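Local coordinates for protein VP1 (Merkel cell polyomavirus, PDB 4FMH) that forms the pentameric units of the viral capsid and binds sialylated glycans at a site required for infection, at residues T47-Q53 with K268-G273; L67-V72 with D192-E198; I125-N131 with G219-T224. One frame throughout, in Å; residues are numbered along the deposited sequence. Where two conformers were deposited one is given.

Interaction 1 (T47-Q53 with K268-G273); sequences TYTYDLQ and KMALHG. With SIA (N-acetyl-alpha-neuraminic acid), chain U.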
loop_
_atom_site.group_PDB
_atom_site.type_symbol
_atom_site.label_atom_id
_atom_site.label_comp_id
_atom_site.label_asym_id
_atom_site.label_seq_id
_atom_site.Cartn_x
_atom_site.Cartn_y
_atom_site.Cartn_z
ATOM N N THR B 47 -15.923 -21.253 -14.571
ATOM C CA THR B 47 -15.141 -20.282 -13.762
ATOM C C THR B 47 -14.971 -18.914 -14.432
ATOM O O THR B 47 -14.227 -18.062 -13.937
ATOM C CB THR B 47 -13.774 -20.831 -13.194
ATOM O OG1 THR B 47 -12.767 -20.810 -14.213
ATOM C CG2 THR B 47 -13.924 -22.242 -12.623
ATOM N N TYR B 48 -15.688 -18.711 -15.535
ATOM C CA TYR B 48 -15.717 -17.431 -16.243
ATOM C C TYR B 48 -17.156 -16.961 -16.483
ATOM O O TYR B 48 -18.124 -17.725 -16.311
ATOM C CB TYR B 48 -15.006 -17.532 -17.604
ATOM C CG TYR B 48 -13.546 -17.903 -17.554
ATOM C CD1 TYR B 48 -12.556 -16.913 -17.575
ATOM C CD2 TYR B 48 -13.143 -19.245 -17.510
ATOM C CE1 TYR B 48 -11.206 -17.246 -17.535
ATOM C CE2 TYR B 48 -11.790 -19.588 -17.478
ATOM C CZ TYR B 48 -10.835 -18.579 -17.486
ATOM O OH TYR B 48 -9.503 -18.904 -17.448
ATOM N N THR B 49 -17.284 -15.700 -16.879
ATOM C CA THR B 49 -18.519 -15.176 -17.436
ATOM C C THR B 49 -18.450 -15.383 -18.950
ATOM O O THR B 49 -17.454 -15.907 -19.469
ATOM C CB THR B 49 -18.682 -13.657 -17.166
ATOM O OG1 THR B 49 -17.611 -12.936 -17.794
ATOM C CG2 THR B 49 -18.699 -13.355 -15.675
ATOM N N TYR B 50 -19.504 -14.979 -19.657
ATOM C CA TYR B 50 -19.392 -14.747 -21.096
ATOM C C TYR B 50 -18.806 -13.346 -21.305
ATOM O O TYR B 50 -18.213 -12.773 -20.386
ATOM C CB TYR B 50 -20.748 -14.911 -21.808
ATOM C CG TYR B 50 -21.186 -16.350 -22.030
ATOM C CD1 TYR B 50 -20.380 -17.427 -21.640
ATOM C CD2 TYR B 50 -22.392 -16.633 -22.676
ATOM C CE1 TYR B 50 -20.777 -18.740 -21.864
ATOM C CE2 TYR B 50 -22.799 -17.941 -22.903
ATOM C CZ TYR B 50 -21.990 -18.989 -22.494
ATOM O OH TYR B 50 -22.394 -20.284 -22.720
ATOM N N ASP B 51 -18.966 -12.785 -22.496
ATOM C CA ASP B 51 -18.368 -11.484 -22.779
ATOM C C ASP B 51 -19.209 -10.342 -22.228
ATOM O O ASP B 51 -20.403 -10.231 -22.517
ATOM C CB ASP B 51 -18.100 -11.333 -24.279
ATOM C CG ASP B 51 -17.188 -12.421 -24.810
ATOM O OD1 ASP B 51 -17.447 -12.927 -25.924
ATOM O OD2 ASP B 51 -16.215 -12.786 -24.105
ATOM N N LEU B 52 -18.575 -9.510 -21.413
ATOM C CA LEU B 52 -19.245 -8.383 -20.781
ATOM C C LEU B 52 -19.160 -7.157 -21.681
ATOM O O LEU B 52 -18.070 -6.730 -22.070
ATOM C CB LEU B 52 -18.626 -8.100 -19.405
ATOM C CG LEU B 52 -18.848 -9.201 -18.360
ATOM C CD1 LEU B 52 -17.731 -9.197 -17.325
ATOM C CD2 LEU B 52 -20.214 -9.080 -17.690
ATOM N N GLN B 53 -20.321 -6.602 -22.016
ATOM C CA GLN B 53 -20.412 -5.468 -22.931
ATOM C C GLN B 53 -21.570 -4.555 -22.554
ATOM O O GLN B 53 -22.651 -5.043 -22.219
ATOM C CB GLN B 53 -20.665 -5.944 -24.369
ATOM C CG GLN B 53 -19.599 -6.826 -24.993
ATOM C CD GLN B 53 -19.833 -7.036 -26.475
ATOM O OE1 GLN B 53 -19.487 -6.184 -27.296
ATOM N NE2 GLN B 53 -20.426 -8.174 -26.825
ATOM N N LYS B 268 -13.034 -8.468 -26.646
ATOM C CA LYS B 268 -14.004 -8.993 -25.692
ATOM C C LYS B 268 -13.320 -9.291 -24.362
ATOM O O LYS B 268 -12.139 -9.658 -24.323
ATOM C CB LYS B 268 -14.685 -10.261 -26.226
ATOM C CG LYS B 268 -15.397 -10.101 -27.571
ATOM C CD LYS B 268 -16.730 -9.391 -27.454
ATOM C CE LYS B 268 -17.367 -9.175 -28.833
ATOM N NZ LYS B 268 -17.915 -10.426 -29.431
ATOM N N MET B 269 -14.068 -9.108 -23.276
ATOM C CA MET B 269 -13.568 -9.370 -21.933
ATOM C C MET B 269 -14.569 -10.172 -21.111
ATOM O O MET B 269 -15.773 -9.901 -21.146
ATOM C CB MET B 269 -13.268 -8.053 -21.220
ATOM C CG MET B 269 -12.191 -7.208 -21.925
ATOM S SD MET B 269 -12.244 -5.479 -21.483
ATOM C CE MET B 269 -12.007 -5.551 -19.705
ATOM N N ALA B 270 -14.052 -11.138 -20.357
ATOM C CA ALA B 270 -14.855 -11.952 -19.450
ATOM C C ALA B 270 -14.226 -11.952 -18.053
ATOM O O ALA B 270 -13.003 -11.996 -17.921
ATOM C CB ALA B 270 -14.962 -13.380 -19.980
ATOM N N LEU B 271 -15.055 -11.899 -17.014
ATOM C CA LEU B 271 -14.538 -12.009 -15.646
ATOM C C LEU B 271 -14.218 -13.464 -15.284
ATOM O O LEU B 271 -14.747 -14.401 -15.894
ATOM C CB LEU B 271 -15.498 -11.375 -14.633
ATOM C CG LEU B 271 -15.524 -9.847 -14.565
ATOM C CD1 LEU B 271 -16.738 -9.391 -13.783
ATOM C CD2 LEU B 271 -14.221 -9.283 -13.946
ATOM N N HIS B 272 -13.341 -13.638 -14.299
ATOM C CA HIS B 272 -12.830 -14.947 -13.905
ATOM C C HIS B 272 -12.797 -14.996 -12.384
ATOM O O HIS B 272 -12.531 -13.984 -11.728
ATOM C CB HIS B 272 -11.420 -15.131 -14.486
ATOM C CG HIS B 272 -10.781 -16.458 -14.196
ATOM N ND1 HIS B 272 -11.451 -17.659 -14.290
ATOM C CD2 HIS B 272 -9.502 -16.771 -13.872
ATOM C CE1 HIS B 272 -10.625 -18.648 -14.000
ATOM N NE2 HIS B 272 -9.436 -18.137 -13.745
ATOM N N GLY B 273 -13.087 -16.167 -11.827
ATOM C CA GLY B 273 -13.011 -16.362 -10.383
ATOM C C GLY B 273 -12.161 -17.568 -10.033
ATOM O O GLY B 273 -11.877 -18.402 -10.894
HETATM C C1 SIA U . -14.764 -13.269 -29.823
HETATM C C2 SIA U . -14.925 -14.779 -30.014
HETATM C C3 SIA U . -14.238 -15.511 -28.846
HETATM C C4 SIA U . -15.019 -15.474 -27.527
HETATM C C5 SIA U . -16.478 -15.878 -27.731
HETATM C C6 SIA U . -17.131 -15.109 -28.887
HETATM C C7 SIA U . -18.537 -15.670 -29.170
HETATM C C8 SIA U . -19.439 -14.749 -30.006
HETATM C C9 SIA U . -19.080 -14.718 -31.489
HETATM C C10 SIA U . -17.768 -16.684 -25.802
HETATM C C11 SIA U . -18.446 -16.297 -24.526
HETATM N N5 SIA U . -17.188 -15.684 -26.475
HETATM O O1A SIA U . -13.735 -12.833 -29.251
HETATM O O1B SIA U . -15.649 -12.488 -30.252
HETATM O O4 SIA U . -14.431 -16.364 -26.559
HETATM O O6 SIA U . -16.318 -15.162 -30.079
HETATM O O7 SIA U . -18.430 -16.966 -29.776
HETATM O O8 SIA U . -20.811 -15.156 -29.886
HETATM O O9 SIA U . -18.304 -13.543 -31.734
HETATM O O10 SIA U . -17.760 -17.841 -26.190
HETATM O O HOH W 1 -19.370 -11.997 -27.592
HETATM O O HOH W 2 -16.512 -7.806 -23.930
#
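This contact forms part of the sialic acid pocket of the jelly-roll protein VP1: the loop segment 47-53 runs along the start of strand 269-287 and hands Asp51 and Lys268 to the sugar. Asp51 OD1 accepts a hydrogen bond from the acetamido N5 of the N-acetylneuraminic acid at 2.8 Å, nearly straight at 163°. Lys268 bends at chi2 and chi4, crosses Asp51 at about a right angle with its CB against the carboxylate carbon, and brings NZ to the sugar carboxylate oxygen O1B at 3.2 Å. A water takes a hydrogen from Lys268 NZ and gives one to Asp51 OD1, while Asp51 OD2 is salt-bridged to Lys264. Tyr50 CD1 meets the acetamido methyl C11 at 3.7 Å. Ser266 OG and Lys264 NZ also bond to the sugar.

Behind the pocket the backbones are tied by Leu52 N to Met269 O at 2.8 Å and by Thr49 N to Leu271 O. Thr49 OG1, placed between its own N and carbonyl carbon (chi1 62°), accepts a hydrogen bond from Leu271 N and donates to Tyr50 O, so one hydroxyl ties both segments. At the far end Thr47 O takes two hydrogens, from Gly273 N and, well above its carbonyl plane, from His272 ND1 at 2.8 Å. The His272 ring lies in an offset stack on Tyr48, centroids 4.0 Å apart, and Tyr48 OH continues to Leu149 of a neighbouring subunit.

Salt-bridged to Lys264 and linked by water to Lys268, the Asp51 carboxylate is probably kept anionic, suited to accept the acetamido N-H, while Lys268 offers positive charge to the sugar carboxylate.

Interaction 2 (L67-V72 with D192-E198); sequences LPAYSV and DGNYPIE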
loop_
_atom_site.group_PDB
_atom_site.type_symbol
_atom_site.label_atom_id
_atom_site.label_comp_id
_atom_site.label_asym_id
_atom_site.label_seq_id
_atom_site.Cartn_x
_atom_site.Cartn_y
_atom_site.Cartn_z
ATOM N N LEU B 67 -23.468 -12.828 -14.849
ATOM C CA LEU B 67 -23.810 -12.431 -13.492
ATOM C C LEU B 67 -23.129 -13.326 -12.437
ATOM O O LEU B 67 -23.761 -14.263 -11.909
ATOM C CB LEU B 67 -25.343 -12.419 -13.321
ATOM C CG LEU B 67 -26.128 -11.469 -14.250
ATOM C CD1 LEU B 67 -27.633 -11.740 -14.223
ATOM C CD2 LEU B 67 -25.835 -9.987 -13.937
ATOM N N PRO B 68 -21.832 -13.049 -12.132
ATOM C CA PRO B 68 -21.154 -13.782 -11.058
ATOM C C PRO B 68 -21.971 -13.723 -9.772
ATOM O O PRO B 68 -22.556 -12.681 -9.437
ATOM C CB PRO B 68 -19.818 -13.036 -10.900
ATOM C CG PRO B 68 -19.560 -12.471 -12.267
ATOM C CD PRO B 68 -20.929 -12.077 -12.783
ATOM N N ALA B 69 -22.030 -14.851 -9.078
ATOM C CA ALA B 69 -22.873 -14.986 -7.904
ATOM C C ALA B 69 -22.053 -15.526 -6.734
ATOM O O ALA B 69 -20.957 -16.054 -6.930
ATOM C CB ALA B 69 -24.058 -15.910 -8.220
ATOM N N TYR B 70 -22.581 -15.365 -5.522
ATOM C CA TYR B 70 -21.935 -15.872 -4.321
ATOM C C TYR B 70 -21.893 -17.391 -4.302
ATOM O O TYR B 70 -22.798 -18.059 -4.820
ATOM C CB TYR B 70 -22.652 -15.356 -3.067
ATOM C CG TYR B 70 -22.429 -13.879 -2.822
ATOM C CD1 TYR B 70 -21.246 -13.415 -2.228
ATOM C CD2 TYR B 70 -23.390 -12.940 -3.208
ATOM C CE1 TYR B 70 -21.037 -12.051 -2.018
ATOM C CE2 TYR B 70 -23.190 -11.587 -3.007
ATOM C CZ TYR B 70 -22.017 -11.142 -2.413
ATOM O OH TYR B 70 -21.839 -9.783 -2.222
ATOM N N SER B 71 -20.825 -17.929 -3.726
ATOM C CA SER B 71 -20.761 -19.351 -3.425
ATOM C C SER B 71 -21.254 -19.534 -2.007
ATOM O O SER B 71 -21.033 -18.669 -1.157
ATOM C CB SER B 71 -19.334 -19.895 -3.555
ATOM O OG SER B 71 -18.918 -19.880 -4.906
ATOM N N VAL B 72 -21.932 -20.650 -1.755
ATOM C CA VAL B 72 -22.405 -20.962 -0.408
ATOM C C VAL B 72 -22.604 -22.465 -0.208
ATOM O O VAL B 72 -23.028 -23.185 -1.120
ATOM C CB VAL B 72 -23.676 -20.128 -0.004
ATOM C CG1 VAL B 72 -24.708 -20.123 -1.103
ATOM C CG2 VAL B 72 -24.287 -20.614 1.314
ATOM N N ASP B 192 -26.470 -21.599 -3.572
ATOM C CA ASP B 192 -25.191 -21.479 -4.278
ATOM C C ASP B 192 -25.409 -21.039 -5.719
ATOM O O ASP B 192 -26.248 -21.599 -6.428
ATOM C CB ASP B 192 -24.454 -22.825 -4.228
ATOM C CG ASP B 192 -23.086 -22.784 -4.881
ATOM O OD1 ASP B 192 -22.180 -22.108 -4.345
ATOM O OD2 ASP B 192 -22.906 -23.460 -5.917
ATOM N N GLY B 193 -24.665 -20.017 -6.138
ATOM C CA GLY B 193 -24.687 -19.551 -7.522
ATOM C C GLY B 193 -25.976 -18.926 -8.025
ATOM O O GLY B 193 -26.222 -18.927 -9.233
ATOM N N ASN B 194 -26.788 -18.372 -7.121
ATOM C CA ASN B 194 -28.061 -17.746 -7.506
ATOM C C ASN B 194 -28.307 -16.308 -7.050
ATOM O O ASN B 194 -29.310 -15.695 -7.431
ATOM C CB ASN B 194 -29.242 -18.623 -7.086
ATOM C CG ASN B 194 -29.805 -19.417 -8.237
ATOM O OD1 ASN B 194 -30.648 -18.924 -8.996
ATOM N ND2 ASN B 194 -29.342 -20.658 -8.383
ATOM N N TYR B 195 -27.403 -15.771 -6.239
ATOM C CA TYR B 195 -27.534 -14.405 -5.771
ATOM C C TYR B 195 -26.403 -13.597 -6.397
ATOM O O TYR B 195 -25.247 -13.767 -6.008
ATOM C CB TYR B 195 -27.474 -14.353 -4.241
ATOM C CG TYR B 195 -28.718 -14.903 -3.575
ATOM C CD1 TYR B 195 -28.836 -16.260 -3.281
ATOM C CD2 TYR B 195 -29.778 -14.061 -3.248
ATOM C CE1 TYR B 195 -29.987 -16.769 -2.671
ATOM C CE2 TYR B 195 -30.933 -14.553 -2.640
ATOM C CZ TYR B 195 -31.029 -15.908 -2.357
ATOM O OH TYR B 195 -32.165 -16.399 -1.759
ATOM N N PRO B 196 -26.724 -12.751 -7.402
ATOM C CA PRO B 196 -25.652 -12.019 -8.092
ATOM C C PRO B 196 -24.931 -11.033 -7.181
ATOM O O PRO B 196 -25.555 -10.309 -6.401
ATOM C CB PRO B 196 -26.382 -11.272 -9.216
ATOM C CG PRO B 196 -27.668 -12.060 -9.433
ATOM C CD PRO B 196 -28.037 -12.528 -8.037
ATOM N N ILE B 197 -23.612 -11.028 -7.299
ATOM C CA ILE B 197 -22.756 -10.120 -6.565
ATOM C C ILE B 197 -23.096 -8.647 -6.849
ATOM O O ILE B 197 -23.113 -7.825 -5.921
ATOM C CB ILE B 197 -21.279 -10.438 -6.863
ATOM C CG1 ILE B 197 -20.934 -11.842 -6.332
ATOM C CG2 ILE B 197 -20.340 -9.359 -6.291
ATOM C CD1 ILE B 197 -19.690 -12.470 -6.981
ATOM N N GLU B 198 -23.394 -8.317 -8.110
ATOM C CA GLU B 198 -23.683 -6.926 -8.483
ATOM C C GLU B 198 -25.041 -6.437 -7.956
ATOM O O GLU B 198 -25.376 -5.255 -8.073
ATOM C CB GLU B 198 -23.582 -6.721 -10.003
ATOM C CG GLU B 198 -24.812 -7.195 -10.803
ATOM C CD GLU B 198 -24.744 -6.765 -12.269
ATOM O OE1 GLU B 198 -23.680 -6.954 -12.891
ATOM O OE2 GLU B 198 -25.752 -6.241 -12.795
HETATM O O HOH W 3 -23.136 -10.163 -10.577
HETATM O O HOH W 4 -25.513 -17.310 -4.644
#
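Tyr70 and Ile197 meet face on: CG1 of the isoleucine sits over the middle of the phenol ring, 4.0 Å from the centroid and only 8° off the normal, a CH-pi contact. Tyr70 reaches it because its CG lies beside the backbone N (chi1 -71°), which swings the ring across the 192-198 loop. The same branch continues to Ile197 CD1, which lies 4.0 Å from Pro68 CB. Ala69 CB presses on the peptide of Gly193, 3.6 Å from its carbonyl carbon, and Leu67 CD2 lies against the Glu198 carboxylate.

Around these groups the backbones make a single antiparallel bridge, Ala69 with Pro196, flanked by two hydrogen bonds: Ile197 N gives to Pro68 O at 2.9 Å and Tyr70 N to Tyr195 O at 3.1 Å. Farther along, Gly193 N points almost straight down the carbonyl of Tyr70, at 3.0 Å from its O. Two waters fill in beyond the bridge: one donates to Pro68 O and accepts from Glu198 N, the other donates to Tyr70 O and accepts from Tyr195 N. Asp192 then closes the end with a side chain in place of a backbone carbonyl, its OD1 taking Val72 N at 3.0 Å on the anti lone pair.

A second shell fixes the polar ends. Arg31 makes a salt bridge to Asp192 OD2, Trp200 O and Tyr132 OH hold the Tyr70 hydroxyl, and His111 of a neighbouring subunit bonds to Glu198 OE1. The contact thus joins the loop between strands 186-189 and 200-202 to the beginning of strand 71-76, with Tyr70 and Ile197 both packed on Ala256 of strand 250-263.

Interaction 3 (I125-N131 with G219-T224); sequences IPVSGVN and GSQTPT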
loop_
_atom_site.group_PDB
_atom_site.type_symbol
_atom_site.label_atom_id
_atom_site.label_comp_id
_atom_site.label_asym_id
_atom_site.label_seq_id
_atom_site.Cartn_x
_atom_site.Cartn_y
_atom_site.Cartn_z
ATOM N N ILE B 125 -2.154 -9.985 -22.158
ATOM C CA ILE B 125 -2.494 -9.191 -20.981
ATOM C C ILE B 125 -2.930 -10.175 -19.896
ATOM O O ILE B 125 -3.893 -10.922 -20.096
ATOM C CB ILE B 125 -3.638 -8.173 -21.257
ATOM C CG1 ILE B 125 -3.228 -7.191 -22.363
ATOM C CG2 ILE B 125 -4.023 -7.425 -19.962
ATOM C CD1 ILE B 125 -4.383 -6.421 -22.985
ATOM N N PRO B 126 -2.209 -10.198 -18.756
ATOM C CA PRO B 126 -2.567 -11.132 -17.694
ATOM C C PRO B 126 -3.927 -10.810 -17.088
ATOM O O PRO B 126 -4.393 -9.668 -17.170
ATOM C CB PRO B 126 -1.457 -10.943 -16.650
ATOM C CG PRO B 126 -0.839 -9.642 -16.952
ATOM C CD PRO B 126 -1.065 -9.338 -18.392
ATOM N N VAL B 127 -4.556 -11.826 -16.503
ATOM C CA VAL B 127 -5.790 -11.654 -15.741
ATOM C C VAL B 127 -5.603 -10.516 -14.724
ATOM O O VAL B 127 -4.743 -10.588 -13.838
ATOM C CB VAL B 127 -6.233 -12.983 -15.081
ATOM C CG1 VAL B 127 -7.472 -12.774 -14.223
ATOM C CG2 VAL B 127 -6.517 -14.044 -16.167
ATOM N N SER B 128 -6.426 -9.482 -14.852
ATOM C CA SER B 128 -6.261 -8.251 -14.081
ATOM C C SER B 128 -7.518 -7.400 -14.176
ATOM O O SER B 128 -8.424 -7.693 -14.960
ATOM C CB SER B 128 -5.048 -7.459 -14.588
ATOM O OG SER B 128 -5.126 -7.248 -15.984
ATOM N N GLY B 129 -7.575 -6.345 -13.371
ATOM C CA GLY B 129 -8.734 -5.461 -13.364
ATOM C C GLY B 129 -9.622 -5.679 -12.154
ATOM O O GLY B 129 -9.133 -5.757 -11.023
ATOM N N VAL B 130 -10.929 -5.761 -12.393
ATOM C CA VAL B 130 -11.903 -5.836 -11.302
ATOM C C VAL B 130 -11.665 -7.052 -10.404
ATOM O O VAL B 130 -11.667 -8.193 -10.877
ATOM C CB VAL B 130 -13.359 -5.843 -11.826
ATOM C CG1 VAL B 130 -14.346 -6.052 -10.676
ATOM C CG2 VAL B 130 -13.666 -4.533 -12.581
ATOM N N ASN B 131 -11.434 -6.783 -9.116
ATOM C CA ASN B 131 -11.408 -7.826 -8.089
ATOM C C ASN B 131 -12.517 -7.634 -7.073
ATOM O O ASN B 131 -12.856 -6.500 -6.709
ATOM C CB ASN B 131 -10.063 -7.856 -7.351
ATOM C CG ASN B 131 -9.036 -8.741 -8.040
ATOM O OD1 ASN B 131 -8.684 -9.810 -7.530
ATOM N ND2 ASN B 131 -8.551 -8.304 -9.201
ATOM N N GLY B 219 -11.255 -0.558 -11.705
ATOM C CA GLY B 219 -10.223 -0.336 -12.724
ATOM C C GLY B 219 -10.191 -1.502 -13.698
ATOM O O GLY B 219 -10.539 -2.620 -13.336
ATOM N N SER B 220 -9.773 -1.246 -14.936
ATOM C CA SER B 220 -9.853 -2.256 -16.005
ATOM C C SER B 220 -8.670 -3.226 -16.070
ATOM O O SER B 220 -8.849 -4.401 -16.401
ATOM C CB SER B 220 -10.036 -1.579 -17.367
ATOM O OG SER B 220 -9.017 -0.624 -17.595
ATOM N N GLN B 221 -7.471 -2.728 -15.776
ATOM C CA GLN B 221 -6.256 -3.534 -15.846
ATOM C C GLN B 221 -5.467 -3.473 -14.541
ATOM O O GLN B 221 -4.277 -3.784 -14.515
ATOM C CB GLN B 221 -5.374 -3.079 -17.017
ATOM C CG GLN B 221 -5.851 -3.579 -18.384
ATOM C CD GLN B 221 -4.836 -3.337 -19.496
ATOM O OE1 GLN B 221 -3.648 -3.636 -19.352
ATOM N NE2 GLN B 221 -5.307 -2.801 -20.613
ATOM N N THR B 222 -6.141 -3.074 -13.465
ATOM C CA THR B 222 -5.529 -3.000 -12.135
ATOM C C THR B 222 -4.896 -4.343 -11.775
ATOM O O THR B 222 -5.532 -5.389 -11.934
ATOM C CB THR B 222 -6.580 -2.635 -11.079
ATOM O OG1 THR B 222 -7.379 -1.554 -11.576
ATOM C CG2 THR B 222 -5.917 -2.219 -9.747
ATOM N N PRO B 223 -3.632 -4.326 -11.315
ATOM C CA PRO B 223 -2.956 -5.565 -10.935
ATOM C C PRO B 223 -3.770 -6.377 -9.928
ATOM O O PRO B 223 -4.317 -5.817 -8.964
ATOM C CB PRO B 223 -1.663 -5.067 -10.276
ATOM C CG PRO B 223 -1.397 -3.759 -10.941
ATOM C CD PRO B 223 -2.745 -3.149 -11.180
ATOM N N THR B 224 -3.881 -7.676 -10.183
ATOM C CA THR B 224 -4.448 -8.594 -9.216
ATOM C C THR B 224 -3.325 -8.961 -8.267
ATOM O O THR B 224 -2.293 -9.503 -8.685
ATOM C CB THR B 224 -5.037 -9.831 -9.897
ATOM O OG1 THR B 224 -6.173 -9.429 -10.676
ATOM C CG2 THR B 224 -5.483 -10.892 -8.853
HETATM O O HOH W 5 -2.927 -5.881 -16.784
#
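Thr222 O receives the amide of Gly129 at 2.7 Å, in the carbonyl plane and on a lone pair, and this bond pins the two loops where they come closest. Gly129 has phi 104° and psi -134°, and its bare CA lies 3.2 Å from Ser220 O, an approach that depends on the absence of a side chain. Ser220 O is buried by the contact without any hydrogen-bond partner.

Asn131 makes the second polar link. Its ND2 gives one hydrogen to Thr224 OG1 at 3.0 Å, close to the amide plane, and another back to Gly129 O, which fixes the rotation of the amide; OD1 goes to His133. Thr224 OG1 also bonds to Val259 O. One residue before Gly129, in the conformer given, Ser128 OG bonds to Pro126 O at 2.8 Å. Ile125 CG2 touches Gln221 OE1 at 3.9 Å, the two side chains crossing at about a right angle.

The joined loops lead into strand 131-138 and out of strand 210-217, an antiparallel pair; Phe261 and Phe263 of strand 250-263 lie against them, and Thr218 of a neighbouring subunit bonds to Val127 O and Thr224 N.

How the interactions relate
All three contacts are largely buried, but interaction 2 lies deepest, its centre about 6 Å from the centre of the chain, against about 17 and 19 Å for the centres of interactions 1 and 3. Only interaction 1 carries bound sugar, and its chemistry is the most charged; interaction 2 mixes backbone hydrogen bonds around a single bridge with apolar packing, and interaction 3 has two direct hydrogen bonds and a glycine-dependent close approach. Interaction 1 touches both others, through Thr49 CG2 on Pro68 CG at 3.6 Å and Leu271 CD2 near Val130 CB, while interactions 2 and 3 do not meet. Each packs against strand 250-263 and reaches neighbouring subunits of the pentamer.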